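Local coordinates for replicase polyprotein 1a (Avian infectious bronchitis virus, PDB 3LD1), which supplies the non-structural proteins of the viral replication machinery when cleaved, and is represented by an nsp2 fragment of unestablished role, at residues A[305-310]-A[350-355]; A[20-25]-A[93-98]; A[27-32]-A[208-213]. The protein carries 3 engineered substitutions. All coordinates share one frame; numbering follows the deposited sequence.

Interaction 1. Residues A[305-310]-A[350-355]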
ATOM      1  N   LEU A 305       8.154 -38.416  -6.722  1.00 49.36           N
ATOM      2  CA  LEU A 305       9.249 -38.431  -5.833  1.00 52.23           C
ATOM      3  C   LEU A 305       9.177 -37.217  -4.939  1.00 54.77           C
ATOM      4  O   LEU A 305       8.666 -36.151  -5.317  1.00 55.02           O
ATOM      5  CB  LEU A 305      10.522 -38.343  -6.635  1.00 52.03           C
ATOM      6  CG  LEU A 305      10.777 -39.527  -7.560  1.00 53.42           C
ATOM      7  CD1 LEU A 305      11.889 -39.151  -8.554  1.00 51.60           C
ATOM      8  CD2 LEU A 305      11.140 -40.803  -6.744  1.00 54.92           C
ATOM      9  N   ASP A 306       9.721 -37.356  -3.750  1.00 57.38           N
ATOM     10  CA  ASP A 306       9.742 -36.254  -2.828  1.00 60.78           C
ATOM     11  C   ASP A 306      10.924 -35.339  -3.201  1.00 61.10           C
ATOM     12  O   ASP A 306      11.977 -35.453  -2.585  1.00 62.48           O
ATOM     13  CB  ASP A 306       9.906 -36.871  -1.441  1.00 61.97           C
ATOM     14  CG  ASP A 306      10.106 -35.838  -0.344  1.00 67.81           C
ATOM     15  OD1 ASP A 306       9.314 -35.868   0.638  1.00 72.74           O
ATOM     16  OD2 ASP A 306      11.081 -35.031  -0.424  1.00 70.94           O
ATOM     17  N   GLN A 307      10.802 -34.464  -4.207  1.00 61.06           N
ATOM     18  CA  GLN A 307      12.012 -33.782  -4.729  1.00 60.97           C
ATOM     19  C   GLN A 307      11.822 -32.842  -5.929  1.00 60.36           C
ATOM     20  O   GLN A 307      11.219 -33.210  -6.947  1.00 59.81           O
ATOM     21  CB  GLN A 307      13.064 -34.822  -5.031  1.00 60.78           C
ATOM     22  CG  GLN A 307      13.884 -34.597  -6.257  1.00 65.00           C
ATOM     23  CD  GLN A 307      14.751 -35.809  -6.524  1.00 70.29           C
ATOM     24  OE1 GLN A 307      15.121 -36.539  -5.587  1.00 71.30           O
ATOM     25  NE2 GLN A 307      15.066 -36.059  -7.803  1.00 69.61           N
ATOM     26  N   LYS A 308      12.380 -31.650  -5.801  1.00 60.50           N
ATOM     27  CA  LYS A 308      12.057 -30.502  -6.662  1.00 61.51           C
ATOM     28  C   LYS A 308      13.040 -30.377  -7.822  1.00 62.55           C
ATOM     29  O   LYS A 308      14.189 -30.820  -7.711  1.00 63.14           O
ATOM     30  CB  LYS A 308      12.054 -29.216  -5.816  1.00 61.23           C
ATOM     31  CG  LYS A 308      10.924 -29.201  -4.789  1.00 61.43           C
ATOM     32  CD  LYS A 308      11.187 -28.398  -3.511  1.00 60.86           C
ATOM     33  CE  LYS A 308      10.112 -28.848  -2.492  1.00 61.13           C
ATOM     34  NZ  LYS A 308       9.972 -28.023  -1.252  1.00 59.65           N
ATOM     35  N   ALA A 309      12.623 -29.756  -8.921  1.00 64.02           N
ATOM     36  CA  ALA A 309      13.480 -29.689 -10.124  1.00 65.53           C
ATOM     37  C   ALA A 309      13.937 -28.308 -10.529  1.00 66.53           C
ATOM     38  O   ALA A 309      15.078 -28.118 -11.045  1.00 67.30           O
ATOM     39  CB  ALA A 309      12.838 -30.397 -11.347  1.00 65.52           C
ATOM     40  N   GLU A 310      13.077 -27.326 -10.335  1.00 67.03           N
ATOM     41  CA  GLU A 310      13.525 -25.995 -10.717  1.00 66.97           C
ATOM     42  C   GLU A 310      13.768 -26.025 -12.198  1.00 65.98           C
ATOM     43  O   GLU A 310      14.917 -25.859 -12.630  1.00 66.58           O
ATOM     44  CB  GLU A 310      14.876 -25.650 -10.042  1.00 66.97           C
ATOM     45  CG  GLU A 310      15.080 -24.192  -9.927  1.00 68.81           C
ATOM     46  CD  GLU A 310      13.870 -23.573  -9.268  1.00 73.08           C
ATOM     47  OE1 GLU A 310      12.818 -23.435  -9.961  1.00 76.50           O
ATOM     48  OE2 GLU A 310      13.945 -23.274  -8.047  1.00 72.80           O
ATOM     49  N   VAL A 350       7.641 -27.497  -9.276  1.00 43.42           N
ATOM     50  CA  VAL A 350       7.916 -28.685 -10.021  1.00 43.41           C
ATOM     51  C   VAL A 350       8.572 -29.770  -9.162  1.00 44.09           C
ATOM     52  O   VAL A 350       9.571 -29.515  -8.531  1.00 43.61           O
ATOM     53  CB  VAL A 350       8.758 -28.378 -11.278  1.00 43.48           C
ATOM     54  CG1 VAL A 350       8.944 -29.677 -12.095  1.00 43.28           C
ATOM     55  CG2 VAL A 350       8.076 -27.364 -12.157  1.00 42.01           C
ATOM     56  N   HIS A 351       7.984 -30.973  -9.140  1.00 45.13           N
ATOM     57  CA  HIS A 351       8.619 -32.143  -8.522  1.00 45.63           C
ATOM     58  C   HIS A 351       9.041 -33.233  -9.545  1.00 46.75           C
ATOM     59  O   HIS A 351       8.399 -33.410 -10.578  1.00 46.93           O
ATOM     60  CB  HIS A 351       7.700 -32.715  -7.442  1.00 45.48           C
ATOM     61  CG  HIS A 351       7.507 -31.808  -6.247  1.00 45.66           C
ATOM     62  ND1 HIS A 351       6.949 -30.553  -6.345  1.00 46.93           N
ATOM     63  CD2 HIS A 351       7.783 -31.989  -4.924  1.00 45.48           C
ATOM     64  CE1 HIS A 351       6.906 -29.993  -5.139  1.00 46.56           C
ATOM     65  NE2 HIS A 351       7.433 -30.830  -4.262  1.00 41.24           N
ATOM     66  N   CYS A 352      10.104 -33.985  -9.253  1.00 47.92           N
ATOM     67  CA  CYS A 352      10.512 -35.067 -10.123  1.00 48.77           C
ATOM     68  C   CYS A 352       9.590 -36.237 -10.002  1.00 49.92           C
ATOM     69  O   CYS A 352       9.048 -36.508  -8.904  1.00 48.84           O
ATOM     70  CB  CYS A 352      11.876 -35.566  -9.740  1.00 48.91           C
ATOM     71  SG  CYS A 352      13.119 -34.306  -9.745  1.00 53.32           S
ATOM     72  N   CYS A 353       9.476 -36.948 -11.132  1.00 51.04           N
ATOM     73  CA  CYS A 353       8.792 -38.253 -11.225  1.00 53.06           C
ATOM     74  C   CYS A 353       9.652 -39.438 -11.801  1.00 55.57           C
ATOM     75  O   CYS A 353      10.618 -39.234 -12.559  1.00 55.38           O
ATOM     76  CB  CYS A 353       7.523 -38.085 -12.104  1.00 53.43           C
ATOM     77  SG  CYS A 353       6.154 -37.085 -11.323  1.00 47.16           S
ATOM     78  N   GLU A 354       9.262 -40.671 -11.475  1.00 58.38           N
ATOM     79  CA  GLU A 354       9.863 -41.885 -12.066  1.00 60.59           C
ATOM     80  C   GLU A 354       8.753 -42.597 -12.718  1.00 61.84           C
ATOM     81  O   GLU A 354       7.648 -42.658 -12.149  1.00 61.56           O
ATOM     82  CB  GLU A 354      10.224 -42.840 -10.972  1.00 60.61           C
ATOM     83  CG  GLU A 354      11.604 -43.312 -10.918  1.00 63.77           C
ATOM     84  CD  GLU A 354      11.885 -43.652  -9.481  1.00 66.79           C
ATOM     85  OE1 GLU A 354      12.844 -43.100  -8.891  1.00 69.22           O
ATOM     86  OE2 GLU A 354      11.063 -44.409  -8.916  1.00 67.62           O
ATOM     87  N   ARG A 355       9.032 -43.213 -13.857  1.00 64.13           N
ATOM     88  CA  ARG A 355       8.080 -44.168 -14.403  1.00 66.59           C
ATOM     89  C   ARG A 355       8.076 -45.412 -13.492  1.00 67.73           C
ATOM     90  O   ARG A 355       9.132 -45.809 -12.978  1.00 67.67           O
ATOM     91  CB  ARG A 355       8.424 -44.502 -15.846  1.00 66.61           C
ATOM     92  CG  ARG A 355       7.191 -44.807 -16.709  1.00 69.61           C
ATOM     93  CD  ARG A 355       7.642 -45.161 -18.116  1.00 75.05           C
ATOM     94  NE  ARG A 355       8.828 -44.358 -18.438  1.00 79.37           N
ATOM     95  CZ  ARG A 355       9.143 -43.911 -19.652  1.00 80.01           C
ATOM     96  NH1 ARG A 355       8.361 -44.204 -20.694  1.00 79.37           N
ATOM     97  NH2 ARG A 355      10.248 -43.174 -19.808  1.00 79.74           N
TER
HETATM   98  O   HOH W   1      10.696 -26.798  -8.563  1.00 53.80           O

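Interaction 2. Residues A[20-25]-A[93-98]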
ATOM      1  N   PHE A  20       0.637  27.278   0.945  1.00 40.61           N
ATOM      2  CA  PHE A  20       0.219  26.221   0.012  1.00 42.20           C
ATOM      3  C   PHE A  20      -1.324  26.031  -0.127  1.00 42.76           C
ATOM      4  O   PHE A  20      -1.846  25.664  -1.183  1.00 42.63           O
ATOM      5  CB  PHE A  20       0.859  24.850   0.353  1.00 42.81           C
ATOM      6  CG  PHE A  20       0.526  23.750  -0.684  1.00 42.95           C
ATOM      7  CD1 PHE A  20       1.130  23.765  -1.951  1.00 40.34           C
ATOM      8  CD2 PHE A  20      -0.415  22.746  -0.388  1.00 40.21           C
ATOM      9  CE1 PHE A  20       0.802  22.751  -2.894  1.00 46.10           C
ATOM     10  CE2 PHE A  20      -0.729  21.712  -1.290  1.00 38.94           C
ATOM     11  CZ  PHE A  20      -0.162  21.710  -2.555  1.00 42.67           C
ATOM     12  N   PHE A  21      -2.063  26.264   0.942  1.00 43.26           N
ATOM     13  CA  PHE A  21      -3.478  25.994   0.862  1.00 43.90           C
ATOM     14  C   PHE A  21      -4.311  26.981   0.031  1.00 44.12           C
ATOM     15  O   PHE A  21      -5.558  26.936   0.058  1.00 44.30           O
ATOM     16  CB  PHE A  21      -3.992  25.920   2.271  1.00 44.64           C
ATOM     17  CG  PHE A  21      -3.643  24.657   2.944  1.00 47.66           C
ATOM     18  CD1 PHE A  21      -3.308  23.522   2.180  1.00 48.16           C
ATOM     19  CD2 PHE A  21      -3.720  24.548   4.354  1.00 49.46           C
ATOM     20  CE1 PHE A  21      -2.992  22.307   2.838  1.00 49.58           C
ATOM     21  CE2 PHE A  21      -3.388  23.338   5.017  1.00 44.36           C
ATOM     22  CZ  PHE A  21      -3.029  22.237   4.265  1.00 45.23           C
ATOM     23  N   TYR A  22      -3.643  27.889  -0.683  1.00 44.64           N
ATOM     24  CA  TYR A  22      -4.320  28.741  -1.664  1.00 44.52           C
ATOM     25  C   TYR A  22      -4.460  28.026  -2.979  1.00 45.45           C
ATOM     26  O   TYR A  22      -5.134  28.538  -3.868  1.00 45.59           O
ATOM     27  CB  TYR A  22      -3.540  30.025  -1.912  1.00 44.01           C
ATOM     28  CG  TYR A  22      -3.814  31.082  -0.900  1.00 43.05           C
ATOM     29  CD1 TYR A  22      -4.560  32.246  -1.259  1.00 43.72           C
ATOM     30  CD2 TYR A  22      -3.307  30.971   0.428  1.00 40.03           C
ATOM     31  CE1 TYR A  22      -4.837  33.284  -0.267  1.00 42.62           C
ATOM     32  CE2 TYR A  22      -3.566  31.992   1.391  1.00 42.72           C
ATOM     33  CZ  TYR A  22      -4.357  33.126   1.005  1.00 42.26           C
ATOM     34  OH  TYR A  22      -4.640  34.079   1.870  1.00 42.42           O
ATOM     35  N   THR A  23      -3.817  26.855  -3.102  1.00 46.77           N
ATOM     36  CA  THR A  23      -3.721  26.110  -4.356  1.00 47.49           C
ATOM     37  C   THR A  23      -5.108  25.843  -4.957  1.00 49.17           C
ATOM     38  O   THR A  23      -6.120  25.724  -4.211  1.00 48.21           O
ATOM     39  CB  THR A  23      -3.001  24.766  -4.172  1.00 47.19           C
ATOM     40  OG1 THR A  23      -2.716  24.214  -5.467  1.00 48.18           O
ATOM     41  CG2 THR A  23      -3.876  23.797  -3.372  1.00 46.16           C
ATOM     42  N   SER A  24      -5.150  25.819  -6.294  1.00 49.92           N
ATOM     43  CA  SER A  24      -6.419  25.684  -7.001  1.00 51.88           C
ATOM     44  C   SER A  24      -6.477  24.221  -7.391  1.00 52.33           C
ATOM     45  O   SER A  24      -7.536  23.691  -7.775  1.00 52.62           O
ATOM     46  CB  SER A  24      -6.520  26.638  -8.253  1.00 52.38           C
ATOM     47  OG  SER A  24      -5.330  26.683  -9.048  1.00 51.51           O
ATOM     48  N   HIS A  25      -5.333  23.555  -7.259  1.00 52.23           N
ATOM     49  CA  HIS A  25      -5.222  22.227  -7.749  1.00 52.53           C
ATOM     50  C   HIS A  25      -6.312  21.378  -7.168  1.00 53.23           C
ATOM     51  O   HIS A  25      -6.609  21.527  -5.994  1.00 53.44           O
ATOM     52  CB  HIS A  25      -3.890  21.645  -7.468  1.00 52.52           C
ATOM     53  CG  HIS A  25      -3.602  20.458  -8.314  1.00 55.43           C
ATOM     54  ND1 HIS A  25      -4.191  19.227  -8.089  1.00 56.87           N
ATOM     55  CD2 HIS A  25      -2.840  20.323  -9.423  1.00 56.21           C
ATOM     56  CE1 HIS A  25      -3.768  18.375  -9.001  1.00 57.02           C
ATOM     57  NE2 HIS A  25      -2.941  19.013  -9.815  1.00 56.54           N
ATOM     58  N   PRO A  93     -10.569  30.577   1.537  1.00 48.20           N
ATOM     59  CA  PRO A  93     -11.527  30.168   2.608  1.00 48.46           C
ATOM     60  C   PRO A  93     -10.975  28.946   3.355  1.00 47.92           C
ATOM     61  O   PRO A  93     -11.037  28.837   4.619  1.00 47.71           O
ATOM     62  CB  PRO A  93     -12.871  29.866   1.842  1.00 49.14           C
ATOM     63  CG  PRO A  93     -12.664  30.396   0.379  1.00 48.18           C
ATOM     64  CD  PRO A  93     -11.103  30.412   0.159  1.00 49.53           C
ATOM     65  N   PHE A  94     -10.405  28.048   2.574  1.00 46.22           N
ATOM     66  CA  PHE A  94      -9.641  26.947   3.137  1.00 45.65           C
ATOM     67  C   PHE A  94      -8.550  27.366   4.191  1.00 45.45           C
ATOM     68  O   PHE A  94      -8.590  26.902   5.365  1.00 45.74           O
ATOM     69  CB  PHE A  94      -9.064  26.121   1.996  1.00 44.67           C
ATOM     70  CG  PHE A  94      -8.324  24.874   2.436  1.00 45.36           C
ATOM     71  CD1 PHE A  94      -8.764  24.091   3.531  1.00 48.90           C
ATOM     72  CD2 PHE A  94      -7.206  24.434   1.732  1.00 44.64           C
ATOM     73  CE1 PHE A  94      -8.065  22.860   3.915  1.00 45.74           C
ATOM     74  CE2 PHE A  94      -6.501  23.241   2.139  1.00 46.20           C
ATOM     75  CZ  PHE A  94      -6.937  22.472   3.228  1.00 43.67           C
ATOM     76  N   ALA A  95      -7.581  28.183   3.800  1.00 44.16           N
ATOM     77  CA  ALA A  95      -6.631  28.690   4.784  1.00 45.93           C
ATOM     78  C   ALA A  95      -7.363  29.132   6.057  1.00 46.52           C
ATOM     79  O   ALA A  95      -7.000  28.728   7.134  1.00 47.65           O
ATOM     80  CB  ALA A  95      -5.777  29.861   4.229  1.00 45.47           C
ATOM     81  N   ARG A  96      -8.435  29.905   5.950  1.00 46.63           N
ATOM     82  CA  ARG A  96      -9.078  30.359   7.192  1.00 46.40           C
ATOM     83  C   ARG A  96      -9.613  29.264   8.062  1.00 44.50           C
ATOM     84  O   ARG A  96      -9.449  29.370   9.274  1.00 45.20           O
ATOM     85  CB  ARG A  96     -10.108  31.466   6.998  1.00 46.80           C
ATOM     86  CG  ARG A  96      -9.476  32.696   6.298  1.00 50.24           C
ATOM     87  CD  ARG A  96     -10.483  33.823   6.288  1.00 56.07           C
ATOM     88  NE  ARG A  96      -9.773  35.071   6.427  1.00 59.68           N
ATOM     89  CZ  ARG A  96     -10.335  36.257   6.286  1.00 60.84           C
ATOM     90  NH1 ARG A  96     -11.618  36.341   5.982  1.00 62.27           N
ATOM     91  NH2 ARG A  96      -9.606  37.343   6.432  1.00 58.08           N
ATOM     92  N   LYS A  97     -10.195  28.218   7.482  1.00 42.50           N
ATOM     93  CA  LYS A  97     -10.612  27.095   8.296  1.00 41.49           C
ATOM     94  C   LYS A  97      -9.376  26.442   8.947  1.00 42.33           C
ATOM     95  O   LYS A  97      -9.387  26.044  10.139  1.00 42.39           O
ATOM     96  CB  LYS A  97     -11.384  26.111   7.458  1.00 41.48           C
ATOM     97  CG  LYS A  97     -12.558  26.793   6.799  1.00 40.36           C
ATOM     98  CD  LYS A  97     -13.629  25.800   6.208  1.00 42.14           C
ATOM     99  CE  LYS A  97     -13.028  24.904   5.100  1.00 42.52           C
ATOM    100  NZ  LYS A  97     -13.954  24.067   4.140  1.00 40.91           N
ATOM    101  N   TYR A  98      -8.274  26.425   8.203  1.00 40.86           N
ATOM    102  CA  TYR A  98      -7.101  25.853   8.720  1.00 40.33           C
ATOM    103  C   TYR A  98      -6.597  26.642   9.884  1.00 41.81           C
ATOM    104  O   TYR A  98      -6.035  26.019  10.850  1.00 41.93           O
ATOM    105  CB  TYR A  98      -6.035  25.700   7.629  1.00 38.84           C
ATOM    106  CG  TYR A  98      -4.607  25.369   8.092  1.00 39.16           C
ATOM    107  CD1 TYR A  98      -4.233  24.041   8.446  1.00 36.38           C
ATOM    108  CD2 TYR A  98      -3.598  26.378   8.127  1.00 35.24           C
ATOM    109  CE1 TYR A  98      -2.874  23.726   8.836  1.00 34.32           C
ATOM    110  CE2 TYR A  98      -2.243  26.066   8.521  1.00 33.45           C
ATOM    111  CZ  TYR A  98      -1.895  24.746   8.860  1.00 35.63           C
ATOM    112  OH  TYR A  98      -0.585  24.439   9.253  1.00 35.81           O
TER

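Interaction 3. Residues A[27-32]-A[208-213]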
ATOM      1  N   PRO A  27      -7.006  17.728  -6.326  1.00 54.99           N
ATOM      2  CA  PRO A  27      -6.192  16.464  -6.171  1.00 55.01           C
ATOM      3  C   PRO A  27      -6.995  15.150  -6.405  1.00 54.25           C
ATOM      4  O   PRO A  27      -8.037  14.927  -5.798  1.00 51.12           O
ATOM      5  CB  PRO A  27      -5.686  16.537  -4.712  1.00 55.36           C
ATOM      6  CG  PRO A  27      -6.835  17.289  -3.976  1.00 55.11           C
ATOM      7  CD  PRO A  27      -7.361  18.330  -5.026  1.00 54.25           C
ATOM      8  N   LYS A  28      -6.451  14.295  -7.269  1.00 55.75           N
ATOM      9  CA  LYS A  28      -7.119  13.092  -7.725  1.00 55.83           C
ATOM     10  C   LYS A  28      -7.377  12.172  -6.497  1.00 56.19           C
ATOM     11  O   LYS A  28      -8.524  11.678  -6.321  1.00 55.98           O
ATOM     12  CB  LYS A  28      -6.269  12.447  -8.878  1.00 57.98           C
ATOM     13  CG  LYS A  28      -6.444  10.867  -9.276  1.00 58.74           C
ATOM     14  CD  LYS A  28      -7.971  10.341  -9.370  1.00 63.98           C
ATOM     15  CE  LYS A  28      -8.286   9.573 -10.682  1.00 64.07           C
ATOM     16  NZ  LYS A  28      -7.211   8.571 -11.062  1.00 69.18           N
ATOM     17  N   ASP A  29      -6.327  11.966  -5.668  1.00 54.25           N
ATOM     18  CA  ASP A  29      -6.376  11.120  -4.431  1.00 53.77           C
ATOM     19  C   ASP A  29      -5.151  11.508  -3.621  1.00 51.30           C
ATOM     20  O   ASP A  29      -4.523  12.527  -3.938  1.00 51.52           O
ATOM     21  CB  ASP A  29      -6.275   9.620  -4.769  1.00 53.61           C
ATOM     22  CG  ASP A  29      -5.180   9.358  -5.771  1.00 55.47           C
ATOM     23  OD1 ASP A  29      -4.031   9.862  -5.528  1.00 52.99           O
ATOM     24  OD2 ASP A  29      -5.487   8.741  -6.843  1.00 57.81           O
ATOM     25  N   TYR A  30      -4.769  10.675  -2.647  1.00 48.35           N
ATOM     26  CA  TYR A  30      -3.645  10.985  -1.768  1.00 45.98           C
ATOM     27  C   TYR A  30      -2.321  10.930  -2.507  1.00 46.43           C
ATOM     28  O   TYR A  30      -1.395  11.711  -2.231  1.00 45.44           O
ATOM     29  CB  TYR A  30      -3.604  10.048  -0.564  1.00 45.79           C
ATOM     30  CG  TYR A  30      -2.622  10.513   0.475  1.00 42.96           C
ATOM     31  CD1 TYR A  30      -1.295  10.110   0.440  1.00 43.50           C
ATOM     32  CD2 TYR A  30      -2.993  11.438   1.453  1.00 46.24           C
ATOM     33  CE1 TYR A  30      -0.351  10.572   1.391  1.00 41.19           C
ATOM     34  CE2 TYR A  30      -2.046  11.927   2.401  1.00 45.54           C
ATOM     35  CZ  TYR A  30      -0.745  11.493   2.353  1.00 42.40           C
ATOM     36  OH  TYR A  30       0.149  11.958   3.267  1.00 40.77           O
ATOM     37  N   ALA A  31      -2.231  10.029  -3.479  1.00 46.70           N
ATOM     38  CA  ALA A  31      -1.050  10.004  -4.310  1.00 47.30           C
ATOM     39  C   ALA A  31      -0.839  11.333  -5.020  1.00 47.03           C
ATOM     40  O   ALA A  31       0.268  11.899  -4.962  1.00 48.15           O
ATOM     41  CB  ALA A  31      -1.050   8.833  -5.248  1.00 47.01           C
ATOM     42  N   ASP A  32      -1.882  11.853  -5.651  1.00 47.15           N
ATOM     43  CA  ASP A  32      -1.771  13.122  -6.400  1.00 46.57           C
ATOM     44  C   ASP A  32      -1.438  14.251  -5.393  1.00 46.24           C
ATOM     45  O   ASP A  32      -0.460  14.997  -5.507  1.00 45.27           O
ATOM     46  CB  ASP A  32      -3.093  13.379  -7.175  1.00 46.24           C
ATOM     47  CG  ASP A  32      -3.010  14.551  -8.268  1.00 48.41           C
ATOM     48  OD1 ASP A  32      -1.946  14.846  -8.912  1.00 48.62           O
ATOM     49  OD2 ASP A  32      -4.078  15.181  -8.516  1.00 50.14           O
ATOM     50  N   CYS A 208      -0.057   3.535  -1.561  1.00 50.87           N
ATOM     51  CA  CYS A 208      -1.153   2.692  -1.714  1.00 52.52           C
ATOM     52  C   CYS A 208      -2.464   3.400  -1.816  1.00 54.32           C
ATOM     53  O   CYS A 208      -3.524   2.777  -1.727  1.00 53.11           O
ATOM     54  CB  CYS A 208      -1.102   1.614  -0.679  1.00 52.50           C
ATOM     55  SG  CYS A 208      -1.355   2.132   0.937  1.00 57.57           S
ATOM     56  N   ALA A 209      -2.393   4.707  -2.069  1.00 56.26           N
ATOM     57  CA  ALA A 209      -3.596   5.454  -2.345  1.00 58.78           C
ATOM     58  C   ALA A 209      -4.410   4.724  -3.413  1.00 61.12           C
ATOM     59  O   ALA A 209      -5.642   4.569  -3.252  1.00 61.71           O
ATOM     60  CB  ALA A 209      -3.247   6.836  -2.850  1.00 58.75           C
ATOM     61  N   LYS A 210      -3.711   4.272  -4.476  1.00 62.23           N
ATOM     62  CA  LYS A 210      -4.338   3.958  -5.770  1.00 63.71           C
ATOM     63  C   LYS A 210      -5.041   2.583  -5.760  1.00 64.16           C
ATOM     64  O   LYS A 210      -6.205   2.481  -6.085  1.00 64.88           O
ATOM     65  CB  LYS A 210      -3.286   4.008  -6.906  1.00 65.16           C
ATOM     66  CG  LYS A 210      -3.674   4.865  -8.126  1.00 65.81           C
ATOM     67  CD  LYS A 210      -2.996   6.250  -8.072  1.00 68.64           C
ATOM     68  CE  LYS A 210      -3.503   7.212  -9.197  1.00 70.40           C
ATOM     69  NZ  LYS A 210      -3.419   8.715  -8.863  1.00 68.10           N
ATOM     70  N   SER A 211      -4.335   1.514  -5.387  1.00 63.85           N
ATOM     71  CA  SER A 211      -4.931   0.157  -5.363  1.00 61.87           C
ATOM     72  C   SER A 211      -4.224  -0.601  -4.287  1.00 60.21           C
ATOM     73  O   SER A 211      -3.125  -0.211  -3.855  1.00 60.50           O
ATOM     74  CB  SER A 211      -4.606  -0.520  -6.673  1.00 61.98           C
ATOM     75  OG  SER A 211      -3.229  -0.223  -6.931  1.00 61.87           O
ATOM     76  N   ILE A 212      -4.824  -1.698  -3.856  1.00 58.27           N
ATOM     77  CA  ILE A 212      -4.118  -2.656  -2.992  1.00 56.08           C
ATOM     78  C   ILE A 212      -4.137  -3.988  -3.730  1.00 54.96           C
ATOM     79  O   ILE A 212      -5.227  -4.470  -4.055  1.00 54.66           O
ATOM     80  CB  ILE A 212      -4.744  -2.684  -1.531  1.00 56.07           C
ATOM     81  CG1 ILE A 212      -3.917  -1.846  -0.552  1.00 54.38           C
ATOM     82  CG2 ILE A 212      -4.918  -4.095  -0.948  1.00 53.96           C
ATOM     83  CD1 ILE A 212      -4.052  -0.384  -0.721  1.00 55.26           C
ATOM     84  N   THR A 213      -2.945  -4.535  -4.029  1.00 53.68           N
ATOM     85  CA  THR A 213      -2.777  -5.804  -4.767  1.00 51.83           C
ATOM     86  C   THR A 213      -2.157  -6.820  -3.880  1.00 51.37           C
ATOM     87  O   THR A 213      -0.973  -6.673  -3.513  1.00 52.33           O
ATOM     88  CB  THR A 213      -1.739  -5.690  -5.916  1.00 51.66           C
ATOM     89  OG1 THR A 213      -1.809  -4.394  -6.451  1.00 53.96           O
ATOM     90  CG2 THR A 213      -2.005  -6.715  -7.054  1.00 47.44           C
TER

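Interaction 1. Residues A[305-310]-A[350-355]
Gln307 donates a side-chain hydrogen bond to a thiol: NE2 reaches SG of Cys352 over 3.3 Å, with the sulphur close to the plane of the amide and an N-H...S angle of 154°. The cysteine is turned to receive it, SG lying anti to its own carbonyl carbon and beside its backbone N (chi1 -56°). Ala309 CB touches the same sulphur, which thus meets a polar and an apolar neighbour from the same segment.

The backbone of Cys352 is held twice. Its N-H goes to O of Gln307 over 2.7 Å, while its carbonyl O accepts from N of Leu305. Leu305 and Gln307, on the two sides of the corner at Asp306, thus both bind the backbone of Cys352; Asp306 itself is the centre of an inverse gamma turn. Farther along, Ala309 N binds Val350 O at 3.1 Å, and a water bridges that oxygen to N of Glu310.

Side chains fill in around these bonds. Leu305 CD1 packs on Cys352 CB at 3.8 Å, an apolar contact. Its CD2 lies against the carboxylate oxygen OE1 of Glu354, the two side chains crossing at about a right angle. On another side, CG of Lys308 sits over one face of the His351 ring, a CH-pi contact offset toward the rim, and ND1 of that ring is bonded to Asp349 O. Strand 335-342 lies on the far flank of 345-355.

The chemistry implies a short antiparallel pairing secured by main-chain bonds, with an amide-to-sulphur bond that probably restrains the Gln307 amide over a buried cysteine.

Interaction 2. Residues A[20-25]-A[93-98]
An aromatic cluster joins Phe21, at the end of helix 13-20, to Phe94 and Tyr98 on the first turns of helix 93-103. Phe21 is the first residue to leave helical geometry, and it belongs to a type I beta turn running from Phe20 to Thr23. Its ring meets both of the others, one at a face and one at an edge.

CE2 of Phe94 comes over one face of Phe21, offset toward the rim, and approaches CD1 to 3.2 Å, a close contact for two carbons. The planes are inclined at 43°, so the pair is neither a stack nor a T-shape. Phe94 CG is anti to its backbone N (chi1 -176°), which carries CG toward Phe21. CD2 of the same ring touches the carbonyl O of Phe21 at 3.4 Å. Against Tyr98 the roles change: Phe21 offers its edge, CE2 standing over the tyrosine face 3.6 Å from CD1. With centroids 5.1 Å apart and planes at 83°, this is a T-shaped pair.

Beside the cluster, CE2 of Tyr22 rests on Ala95 CB at 4.2 Å, while its OH is bonded to Gly90 O. Trp133 of helix 128-134 also packs on Phe21, bringing a third helix against the cluster.

With every touching residue buried and no hydrogen bond across it, this is typical of a hydrophobic core in which the turn ending one helix is packed against the N-terminal turns of another.

Interaction 3. Residues A[27-32]-A[208-213]
The carboxylate of Asp29 is the flat group of this contact, and its two oxygens and one face are met by different partners. OD2 takes NZ of Lys210 at 2.9 Å through its syn lone pair, on the side of the other oxygen, making a hydrogen-bonded salt bridge. OD1 is approached nearly along its C-O axis by the backbone N of Asp32 at 2.9 Å. To one side of the carboxylate plane lies CB of Ala209, nearest to OD1 at 4.1 Å.

This double use follows from the place of Asp29 as N-cap of helix 30-46. Its chi1 of 46° sets CG between backbone N and carbonyl carbon. Of the two oxygens, OD1 caps Asp32 N and OD2 faces the incoming lysine. The positive end of the helix and the ammonium group would both be expected to stabilise the negative charge. Asp32 answers backward along the chain, its OD2 accepting from N of Lys28 by the anti lone pair.

The alanine packing is small. CB of Ala209 makes apolar contacts with CB of Ala31, at 3.8 Å, and with CB of Tyr30. The same methyl also approaches the backbone N of Ala31 to 3.4 Å. Lys210, bent at chi2 (100°), brings its chain across the aspartate at about a right angle. Lys28 NZ is 4.4 Å from Lys210 NZ, a repulsion that Asp29 probably offsets.

In the fold, the contact sets the start of helix 30-46 against the loop that leaves helix 194-207 toward strand 214-217. Tyr30 turns its ring to the inside, where it packs on Phe205 of helix 194-207 and Leu150 of helix 140-162, its OH bonded to Gln135 O just beyond helix 128-134.

Three contacts of one chain illustrate how chemistry follows location. Interaction 2 is a core contact, aromatic and without hydrogen bonds across it, whereas interaction 3 lies at the surface and combines a salt bridge with alanine packing. They are neighbours: the loop of 20-25 leads into the helix capped in 27-32, and His25 CE1 touches Asp32 OD2. Helix 128-134 borders both. Interaction 1 stands apart, its centre 65 Å from that of interaction 2 and on the opposite side of the chain's centre. Partly buried, it joins strands rather than helices or loops, so main-chain hydrogen bonds carry it, as side chains carry the other two.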